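PDB 2PBP: enoyl-CoA hydratase subunit I from Geobacillus kaustophilus, which probably catalyses the addition of water to the double bond of enoyl-CoA thioesters, as a hydro-lyase of the crotonase family. Local coordinates for residues A[72-76]-A[77-81]; A[137-141]-A[142-146]; A[64-68]-A[69-73]. One frame throughout, in Å; residues are numbered along the deposited sequence.

Contact 1. Residues A[72-76]-A[77-81]; sequences AKDDP and IRLEW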
# COMPACT_ATOMS: atom_id res chain seq x y z
N ALA A 72 -11.73 0.86 -36.62
CA ALA A 72 -11.60 0.19 -37.91
C ALA A 72 -10.77 0.99 -38.91
O ALA A 72 -10.28 0.44 -39.89
CB ALA A 72 -12.99 -0.09 -38.49
N LYS A 73 -10.62 2.29 -38.66
CA LYS A 73 -9.83 3.14 -39.55
C LYS A 73 -8.33 2.96 -39.33
O LYS A 73 -7.52 3.33 -40.18
CB LYS A 73 -10.17 4.61 -39.31
CG LYS A 73 -11.59 5.02 -39.65
CD LYS A 73 -11.78 6.51 -39.36
CE LYS A 73 -10.78 7.36 -40.14
NZ LYS A 73 -10.86 8.80 -39.78
N ASP A 74 -7.96 2.40 -38.19
CA ASP A 74 -6.55 2.24 -37.85
C ASP A 74 -5.79 1.06 -38.43
O ASP A 74 -6.37 0.05 -38.86
CB ASP A 74 -6.40 2.23 -36.33
CG ASP A 74 -6.95 3.48 -35.67
OD1 ASP A 74 -6.81 4.58 -36.26
OD2 ASP A 74 -7.52 3.38 -34.56
N ASP A 75 -4.47 1.21 -38.44
CA ASP A 75 -3.52 0.21 -38.90
C ASP A 75 -2.26 0.50 -38.08
O ASP A 75 -2.16 1.55 -37.44
CB ASP A 75 -3.26 0.32 -40.42
CG ASP A 75 -2.75 1.69 -40.83
OD1 ASP A 75 -1.58 2.00 -40.54
OD2 ASP A 75 -3.52 2.45 -41.46
N PRO A 76 -1.28 -0.42 -38.07
CA PRO A 76 -0.05 -0.22 -37.29
C PRO A 76 0.67 1.13 -37.43
O PRO A 76 1.02 1.75 -36.43
CB PRO A 76 0.83 -1.38 -37.73
CG PRO A 76 -0.17 -2.46 -38.03
CD PRO A 76 -1.23 -1.70 -38.79
N ILE A 77 0.89 1.58 -38.66
CA ILE A 77 1.59 2.84 -38.89
C ILE A 77 0.77 4.06 -38.51
O ILE A 77 1.29 5.00 -37.90
CB ILE A 77 2.05 2.95 -40.37
CG1 ILE A 77 2.89 1.73 -40.74
CG2 ILE A 77 2.85 4.22 -40.57
CD1 ILE A 77 4.20 1.48 -39.93
N ARG A 78 -0.51 4.05 -38.85
CA ARG A 78 -1.40 5.15 -38.51
C ARG A 78 -1.41 5.32 -36.98
O ARG A 78 -1.35 6.44 -36.47
CB ARG A 78 -2.82 4.87 -39.02
CG ARG A 78 -3.88 5.86 -38.54
CD ARG A 78 -5.25 5.54 -39.15
NE ARG A 78 -6.37 6.16 -38.43
CZ ARG A 78 -6.73 7.43 -38.55
NH1 ARG A 78 -6.08 8.26 -39.36
NH2 ARG A 78 -7.77 7.88 -37.85
N LEU A 79 -1.48 4.20 -36.27
CA LEU A 79 -1.50 4.23 -34.80
C LEU A 79 -0.17 4.73 -34.25
O LEU A 79 -0.14 5.50 -33.28
CB LEU A 79 -1.82 2.85 -34.24
CG LEU A 79 -3.28 2.41 -34.43
CD1 LEU A 79 -3.43 0.93 -34.13
CD2 LEU A 79 -4.17 3.26 -33.53
N GLU A 80 0.93 4.30 -34.85
CA GLU A 80 2.25 4.72 -34.40
C GLU A 80 2.36 6.25 -34.46
O GLU A 80 2.82 6.88 -33.51
CB GLU A 80 3.34 4.09 -35.28
CG GLU A 80 4.76 4.53 -34.95
CD GLU A 80 5.19 4.19 -33.53
OE1 GLU A 80 5.08 3.01 -33.12
OE2 GLU A 80 5.65 5.10 -32.81
N TRP A 81 1.92 6.84 -35.56
CA TRP A 81 1.98 8.30 -35.69
C TRP A 81 0.97 9.00 -34.79
O TRP A 81 1.23 10.10 -34.29
CB TRP A 81 1.77 8.72 -37.15
CG TRP A 81 2.92 8.41 -38.07
CD1 TRP A 81 2.88 7.67 -39.22
CD2 TRP A 81 4.27 8.88 -37.95
NE1 TRP A 81 4.12 7.66 -39.82
CE2 TRP A 81 4.99 8.39 -39.07
CE3 TRP A 81 4.95 9.68 -37.01
CZ2 TRP A 81 6.35 8.67 -39.27
CZ3 TRP A 81 6.30 9.95 -37.21
CH2 TRP A 81 6.99 9.45 -38.34
O HOH W 1 -9.03 6.03 -35.93
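The guanidinium of Arg78 has the CE methylene of Lys73 over one face, 3.8 Å from Arg78 NH2, and takes its polar partners at the edge. There Asp74 OD1 receives a hydrogen bond from Arg78 NE at 2.7 Å, part of a salt bridge in which the carboxylate and guanidinium planes are 23° apart, nearly coplanar. In the guanidinium plane beside it a water accepts from Arg78 NH2 and donates to Asp74 OD1 (2.7 Å), so this one oxygen is gripped twice. Lys73 NZ and Arg31 also come close to Arg78 NH2, and the Asp74 carboxylate probably offsets part of this local positive charge. Arg78 gets there because its chain runs extended from CG to NE, back over the turn. The turn leads from helix 68-72 into helix 76-82, with Asp75 as N-cap: its OD1 accepts from Arg78 N at 2.9 Å, the donor lying well above the carboxylate plane. A chi1 of 58°, which sets CG between the backbone N and the carbonyl carbon, folds the carboxylate back to that amide. A leucine in place of Arg78 would probably leave Asp74 without its salt-bridge mate and the bridging water without one of its anchors. Leu79 sits against the other branch of Asp74, its CD2 3.5 Å from Asp74 OD2, while Leu79 N and Glu80 N bond to the carbonyls of Asp75 and Pro76 to begin the helix.

Contact 2. Residues A[137-141]-A[142-146]; sequences VMPGA and GGTQR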
# COMPACT_ATOMS: atom_id res chain seq x y z
N VAL A 137 -8.60 -7.58 -30.76
CA VAL A 137 -7.54 -6.71 -30.27
C VAL A 137 -7.30 -6.87 -28.76
O VAL A 137 -7.51 -7.95 -28.22
CB VAL A 137 -7.83 -5.22 -30.62
CG1 VAL A 137 -7.77 -5.03 -32.14
CG2 VAL A 137 -9.19 -4.80 -30.10
N MET A 138 -6.85 -5.81 -28.10
CA MET A 138 -6.57 -5.86 -26.66
C MET A 138 -6.61 -4.48 -26.01
O MET A 138 -6.74 -3.47 -26.70
CB MET A 138 -5.18 -6.47 -26.44
CG MET A 138 -4.02 -5.61 -26.97
SD MET A 138 -2.39 -6.38 -26.79
CE MET A 138 -1.96 -5.93 -25.10
N PRO A 139 -6.52 -4.43 -24.67
CA PRO A 139 -6.54 -3.12 -24.01
C PRO A 139 -5.20 -2.45 -24.34
O PRO A 139 -4.16 -3.10 -24.33
CB PRO A 139 -6.65 -3.48 -22.53
CG PRO A 139 -7.45 -4.76 -22.57
CD PRO A 139 -6.78 -5.51 -23.70
N GLY A 140 -5.23 -1.16 -24.64
CA GLY A 140 -3.99 -0.48 -24.98
C GLY A 140 -3.68 0.74 -24.13
O GLY A 140 -2.69 1.43 -24.38
N ALA A 141 -4.53 0.99 -23.14
CA ALA A 141 -4.35 2.15 -22.26
C ALA A 141 -4.11 1.78 -20.79
O ALA A 141 -4.71 2.37 -19.89
CB ALA A 141 -5.57 3.07 -22.37
N GLY A 142 -3.24 0.81 -20.56
CA GLY A 142 -2.91 0.41 -19.20
C GLY A 142 -3.74 -0.70 -18.59
O GLY A 142 -3.40 -1.22 -17.53
N GLY A 143 -4.83 -1.08 -19.25
CA GLY A 143 -5.69 -2.13 -18.74
C GLY A 143 -4.98 -3.42 -18.34
O GLY A 143 -5.20 -3.94 -17.25
N THR A 144 -4.11 -3.94 -19.21
CA THR A 144 -3.41 -5.18 -18.90
C THR A 144 -2.41 -4.98 -17.77
O THR A 144 -2.13 -5.91 -17.01
CB THR A 144 -2.65 -5.74 -20.13
OG1 THR A 144 -1.59 -4.85 -20.49
CG2 THR A 144 -3.58 -5.91 -21.30
N GLN A 145 -1.88 -3.77 -17.65
CA GLN A 145 -0.89 -3.48 -16.62
C GLN A 145 -1.50 -3.25 -15.24
O GLN A 145 -1.15 -3.93 -14.28
CB GLN A 145 -0.06 -2.26 -17.02
CG GLN A 145 0.63 -2.39 -18.37
CD GLN A 145 1.49 -3.64 -18.46
OE1 GLN A 145 1.17 -4.58 -19.19
NE2 GLN A 145 2.58 -3.66 -17.70
N ARG A 146 -2.41 -2.28 -15.15
CA ARG A 146 -3.03 -1.97 -13.87
C ARG A 146 -3.84 -3.12 -13.29
O ARG A 146 -3.80 -3.35 -12.08
CB ARG A 146 -3.90 -0.71 -14.00
CG ARG A 146 -3.09 0.57 -14.23
CD ARG A 146 -3.94 1.81 -13.96
NE ARG A 146 -3.16 3.04 -13.93
CZ ARG A 146 -2.93 3.82 -14.99
NH1 ARG A 146 -3.42 3.51 -16.18
NH2 ARG A 146 -2.20 4.93 -14.85
O HOH W 2 -5.61 1.97 -17.17
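Thr144 turns its methyl branch onto the loop before its helix, where Pro139 and Met138 wait. From CB the side chain forks. CG2, placed beside the backbone N by a chi1 of 66°, meets the proline ring at two atoms, 4.0 Å from Pro139 CD and 4.1 Å from Pro139 CB, and the Met138 side chain, bent at its last torsion, brings its CE up to the same methyl at roughly a right angle. The other branch, OG1, donates to Gln145 OE1 at 3.1 Å, arriving in the plane of the amide carbonyl on a lone pair. Pro139 CB also rests against Gly143 CA (4.1 Å), and a side-chain carbon at Gly143 would run into that ring.

This is the start of helix 143-151 in the crotonase fold, with Gly142 as N-cap. With phi near 92°, Gly142 stands where a CB would be jammed against Ala141 O, so glycine is called for. Gly142 O accepts from Arg146 N at 2.8 Å, opening the helix, while Ala141 N and Gly143 N both donate hydrogen bonds to OE2 of Glu112 on helix 109-115, which fastens the turn to that helix. Arg146, extended from CG to NE, brings NH1 towards Ala141 O, 4.1 Å away, and a water closes the gap: it donates to Ala141 O and accepts from Arg146 NH1, both at 2.9 Å. Arg146 NH2, its other terminal nitrogen, is hydrogen-bonded to Ser92 OG.

Contact 3. Residues A[64-68]-A[69-73]; sequences AGADI and QEMAK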
# COMPACT_ATOMS: atom_id res chain seq x y z
N ALA A 64 -17.74 3.74 -22.15
CA ALA A 64 -17.48 2.57 -22.97
C ALA A 64 -16.19 2.88 -23.73
O ALA A 64 -15.66 3.98 -23.62
CB ALA A 64 -18.63 2.33 -23.96
N GLY A 65 -15.68 1.92 -24.48
CA GLY A 65 -14.46 2.16 -25.22
C GLY A 65 -14.72 2.86 -26.54
O GLY A 65 -15.87 3.12 -26.89
N ALA A 66 -13.65 3.18 -27.26
CA ALA A 66 -13.78 3.84 -28.55
C ALA A 66 -14.65 2.97 -29.45
O ALA A 66 -14.55 1.74 -29.40
CB ALA A 66 -12.41 4.05 -29.18
N ASP A 67 -15.49 3.59 -30.27
CA ASP A 67 -16.37 2.86 -31.17
C ASP A 67 -15.61 2.13 -32.26
O ASP A 67 -14.48 2.51 -32.60
CB ASP A 67 -17.38 3.81 -31.81
CG ASP A 67 -16.71 4.95 -32.55
OD1 ASP A 67 -16.24 5.90 -31.89
OD2 ASP A 67 -16.64 4.88 -33.79
N ILE A 68 -16.22 1.09 -32.81
CA ILE A 68 -15.60 0.30 -33.86
C ILE A 68 -15.30 1.10 -35.12
O ILE A 68 -14.27 0.89 -35.76
CB ILE A 68 -16.47 -0.93 -34.25
CG1 ILE A 68 -16.31 -2.04 -33.20
CG2 ILE A 68 -16.08 -1.45 -35.63
CD1 ILE A 68 -14.89 -2.64 -33.04
N GLN A 69 -16.18 2.03 -35.47
CA GLN A 69 -15.95 2.82 -36.67
C GLN A 69 -14.62 3.57 -36.58
O GLN A 69 -13.89 3.65 -37.57
CB GLN A 69 -17.09 3.82 -36.90
CG GLN A 69 -16.96 4.55 -38.23
CD GLN A 69 -18.22 5.29 -38.62
OE1 GLN A 69 -19.29 4.70 -38.73
NE2 GLN A 69 -18.09 6.60 -38.85
N GLU A 70 -14.30 4.10 -35.41
CA GLU A 70 -13.04 4.82 -35.24
C GLU A 70 -11.86 3.86 -35.25
O GLU A 70 -10.83 4.12 -35.88
CB GLU A 70 -13.05 5.63 -33.94
CG GLU A 70 -11.72 6.31 -33.62
CD GLU A 70 -11.86 7.42 -32.59
OE1 GLU A 70 -12.52 8.43 -32.90
OE2 GLU A 70 -11.31 7.28 -31.48
N MET A 71 -12.00 2.73 -34.56
CA MET A 71 -10.93 1.74 -34.50
C MET A 71 -10.67 1.07 -35.84
O MET A 71 -9.53 0.74 -36.16
CB MET A 71 -11.24 0.67 -33.45
CG MET A 71 -11.32 1.17 -32.02
SD MET A 71 -11.26 -0.20 -30.84
CE MET A 71 -12.95 -0.78 -30.89
N ALA A 72 -11.73 0.86 -36.62
CA ALA A 72 -11.60 0.19 -37.91
C ALA A 72 -10.77 0.99 -38.91
O ALA A 72 -10.28 0.44 -39.89
CB ALA A 72 -12.99 -0.09 -38.49
N LYS A 73 -10.62 2.29 -38.66
CA LYS A 73 -9.83 3.14 -39.55
C LYS A 73 -8.33 2.96 -39.33
O LYS A 73 -7.52 3.33 -40.18
CB LYS A 73 -10.17 4.61 -39.31
CG LYS A 73 -11.59 5.02 -39.65
CD LYS A 73 -11.78 6.51 -39.36
CE LYS A 73 -10.78 7.36 -40.14
NZ LYS A 73 -10.86 8.80 -39.78
O HOH W 3 -15.25 8.36 -32.41
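Asp67 and Glu70 meet through a capping hydrogen bond: Asp67 OD2 accepts from Glu70 N at 3.0 Å, with the donor 51° out of the carboxylate plane. Chi1 of Asp67 is 57°, and it is this torsion that curls the carboxylate back over the first turn, close enough for OD2 to lie 3.3 Å from Gln69 CB as well. Among the backbone bonds, Met71 N binds Asp67 O, and Ala72 N binds Ile68 O at 2.7 Å. Water joins the acids: one molecule donates to Asp67 OD1 and to Glu70 OE1, bridging two carboxylates whose like charges it probably helps to accommodate. The remaining oxygen, Glu70 OE2, accepts from Arg31 N, so both ends of that carboxylate are engaged. With its bond to Glu70 N, Asp67 is the N-cap of helix 68-72, just after strand 61-63; in crotonase relatives, this part of the chain supplies one backbone N-H of the oxyanion hole.

Most of the apolar contacts involve Met71. Bent at its last torsion, with chi3 -80°, it brings CE to 3.4 Å from Ile68 CD1, tighter than usual van der Waals contact; the same methyl also lies 3.3 Å from the carbonyl oxygen Ala66 O. Farther back along the chain, Met71 CG lies 4.2 Å from Ala66 CB. Ile68 and Met71 both also touch Leu135 of a separate loop.

Overall arrangement
Contact 3 comes first along the chain, then contact 1, then contact 2, all on the same side of the chain's centre. Contacts 3 and 1 run into each other: they share Ala72 and Lys73, lie at the starts of the successive short helices 68-72 and 76-82, and have centres about 12 Å apart. Arg31 is a neighbour of both. Contact 2, at the start of helix 143-151, lies deeper in the fold; its nearest atoms are about 5 Å from contact 3 and about 8 Å from contact 1. Each contact thus builds a helix start within one crotonase-type domain, two at the surface and one partly buried.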